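Local coordinates for DnaJ homolog dnj-2 (Caenorhabditis elegans, PDB 2QSA), which probably acts as an Hsp40-type co-chaperone of the DNAJC25 family, its J domain stimulating the ATPase activity of an Hsp70 partner, at residues E15-L21 against R61-I65. Residues are numbered along the deposited sequence.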
loop_
_atom_site.group_PDB
_atom_site.type_symbol
_atom_site.label_atom_id
_atom_site.label_comp_id
_atom_site.label_asym_id
_atom_site.label_seq_id
_atom_site.Cartn_x
_atom_site.Cartn_y
_atom_site.Cartn_z
ATOM N N GLU A 15 -3.720 7.092 -2.044
ATOM C CA GLU A 15 -3.790 6.071 -3.082
ATOM C C GLU A 15 -4.347 4.814 -2.499
ATOM O O GLU A 15 -4.155 4.522 -1.301
ATOM C CB GLU A 15 -2.384 5.723 -3.629
ATOM C CG GLU A 15 -1.820 6.845 -4.477
ATOM C CD GLU A 15 -0.423 6.472 -4.965
ATOM O OE1 GLU A 15 0.507 6.629 -4.151
ATOM O OE2 GLU A 15 -0.307 5.980 -6.118
ATOM N N ASN A 16 -5.040 4.081 -3.359
ATOM C CA ASN A 16 -5.534 2.731 -3.000
ATOM C C ASN A 16 -4.366 1.734 -3.148
ATOM O O ASN A 16 -3.632 1.733 -4.162
ATOM C CB ASN A 16 -6.692 2.413 -3.963
ATOM C CG ASN A 16 -7.246 1.005 -3.781
ATOM O OD1 ASN A 16 -6.506 0.038 -3.624
ATOM N ND2 ASN A 16 -8.563 0.886 -3.868
ATOM N N CYS A 17 -4.074 0.951 -2.096
ATOM C CA CYS A 17 -2.883 0.056 -2.144
ATOM C C CYS A 17 -2.940 -0.979 -3.299
ATOM O O CYS A 17 -1.873 -1.377 -3.833
ATOM C CB CYS A 17 -2.708 -0.721 -0.819
ATOM S SG CYS A 17 -2.372 0.281 0.635
ATOM N N TYR A 18 -4.154 -1.451 -3.629
ATOM C CA TYR A 18 -4.262 -2.338 -4.825
ATOM C C TYR A 18 -3.770 -1.581 -6.074
ATOM O O TYR A 18 -3.027 -2.145 -6.885
ATOM C CB TYR A 18 -5.682 -2.784 -5.049
ATOM C CG TYR A 18 -6.218 -3.714 -4.017
ATOM C CD1 TYR A 18 -5.943 -5.104 -4.075
ATOM C CD2 TYR A 18 -7.012 -3.237 -2.976
ATOM C CE1 TYR A 18 -6.505 -5.993 -3.123
ATOM C CE2 TYR A 18 -7.597 -4.122 -2.021
ATOM C CZ TYR A 18 -7.306 -5.494 -2.097
ATOM O OH TYR A 18 -7.872 -6.360 -1.174
ATOM N N ASP A 19 -4.177 -0.324 -6.229
ATOM C CA ASP A 19 -3.751 0.464 -7.408
ATOM C C ASP A 19 -2.253 0.715 -7.397
ATOM O O ASP A 19 -1.627 0.712 -8.444
ATOM C CB ASP A 19 -4.459 1.812 -7.445
ATOM C CG ASP A 19 -5.973 1.681 -7.654
ATOM O OD1 ASP A 19 -6.432 0.627 -8.080
ATOM O OD2 ASP A 19 -6.673 2.706 -7.453
ATOM N N VAL A 20 -1.696 0.940 -6.199
ATOM C CA VAL A 20 -0.252 1.166 -6.096
ATOM C C VAL A 20 0.573 0.031 -6.730
ATOM O O VAL A 20 1.567 0.271 -7.418
ATOM C CB VAL A 20 0.198 1.369 -4.599
ATOM C CG1 VAL A 20 1.736 1.384 -4.485
ATOM C CG2 VAL A 20 -0.388 2.680 -4.047
ATOM N N LEU A 21 0.134 -1.200 -6.479
ATOM C CA LEU A 21 0.788 -2.368 -7.046
ATOM C C LEU A 21 0.204 -2.849 -8.375
ATOM O O LEU A 21 0.662 -3.861 -8.914
ATOM C CB LEU A 21 0.785 -3.496 -6.004
ATOM C CG LEU A 21 1.573 -3.159 -4.715
ATOM C CD1 LEU A 21 1.480 -4.362 -3.728
ATOM C CD2 LEU A 21 3.047 -2.868 -5.009
ATOM N N ARG A 61 9.127 6.937 -3.237
ATOM C CA ARG A 61 8.095 6.108 -3.881
ATOM C C ARG A 61 8.176 4.644 -3.387
ATOM O O ARG A 61 7.146 3.958 -3.169
ATOM C CB ARG A 61 8.253 6.153 -5.392
ATOM C CG ARG A 61 7.155 5.428 -6.167
ATOM C CD ARG A 61 5.754 6.035 -5.813
ATOM N NE ARG A 61 4.655 5.336 -6.473
ATOM C CZ ARG A 61 3.393 5.443 -6.032
ATOM N NH1 ARG A 61 3.169 6.240 -4.950
ATOM N NH2 ARG A 61 2.367 4.805 -6.608
ATOM N N PHE A 62 9.405 4.175 -3.245
ATOM C CA PHE A 62 9.646 2.810 -2.762
ATOM C C PHE A 62 8.884 2.548 -1.453
ATOM O O PHE A 62 8.294 1.448 -1.265
ATOM C CB PHE A 62 11.149 2.583 -2.561
ATOM C CG PHE A 62 11.510 1.129 -2.299
ATOM C CD1 PHE A 62 11.979 0.336 -3.326
ATOM C CD2 PHE A 62 11.339 0.560 -1.036
ATOM C CE1 PHE A 62 12.341 -1.039 -3.096
ATOM C CE2 PHE A 62 11.676 -0.797 -0.778
ATOM C CZ PHE A 62 12.186 -1.591 -1.826
ATOM N N ARG A 63 8.893 3.542 -0.549
ATOM C CA ARG A 63 8.143 3.431 0.705
ATOM C C ARG A 63 6.665 3.129 0.487
ATOM O O ARG A 63 6.081 2.330 1.209
ATOM C CB ARG A 63 8.313 4.701 1.563
ATOM C CG ARG A 63 9.678 4.744 2.272
ATOM C CD ARG A 63 9.697 5.832 3.360
ATOM N NE ARG A 63 9.772 7.199 2.814
ATOM C CZ ARG A 63 10.912 7.824 2.493
ATOM N NH1 ARG A 63 12.075 7.203 2.623
ATOM N NH2 ARG A 63 10.889 9.061 2.002
ATOM N N VAL A 64 6.061 3.782 -0.498
ATOM C CA VAL A 64 4.638 3.491 -0.773
ATOM C C VAL A 64 4.441 2.058 -1.296
ATOM O O VAL A 64 3.470 1.368 -0.909
ATOM C CB VAL A 64 4.040 4.538 -1.734
ATOM C CG1 VAL A 64 2.519 4.322 -1.831
ATOM C CG2 VAL A 64 4.387 5.973 -1.193
ATOM N N ILE A 65 5.297 1.650 -2.246
ATOM C CA ILE A 65 5.264 0.300 -2.798
ATOM C C ILE A 65 5.331 -0.725 -1.648
ATOM O O ILE A 65 4.525 -1.656 -1.592
ATOM C CB ILE A 65 6.399 0.095 -3.822
ATOM C CG1 ILE A 65 6.098 0.973 -5.056
ATOM C CG2 ILE A 65 6.536 -1.370 -4.175
ATOM C CD1 ILE A 65 7.352 1.507 -5.746
HETATM O O HOH W 1 2.575 2.578 -8.406
#
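E15, just ahead of the short first helix of this J domain, holds R61 of helix 52-73 in a two-pronged salt bridge: R61 NH1 donates to E15 OE1 at 2.8 Å, nearly in line, and R61 NH2 to E15 OE2 at 3.0 Å, so carboxylate and guanidinium meet edge on. N16 then takes the N-cap position, its OD1 accepting a weak bond from Y18 N (2.8 Å). C17, disulfide-bonded to C12, begins the helix and faces A68 on a later turn of helix 52-73. V20 is the main apolar contact. Its CG2 lies 4.0 Å from V64 CG1, and its CG1 comes within 4.1 Å of I65 CA; V20 CA and I65 CA are 6.5 Å apart. Beside it, a water donates to V20 O (2.7 Å) and accepts from R61 NH2 (2.9 Å), tying the same arginine to the backbone. L21 ends the run with CD2 3.9 Å from I65 CG2. This short N-terminal helix thus packs on the third of the J-domain helices in chain order; L33 and L40 of helix 30-43 touch L21, Y37 meets I65, and helix 75-86 borders Y18 through Y81 and L85.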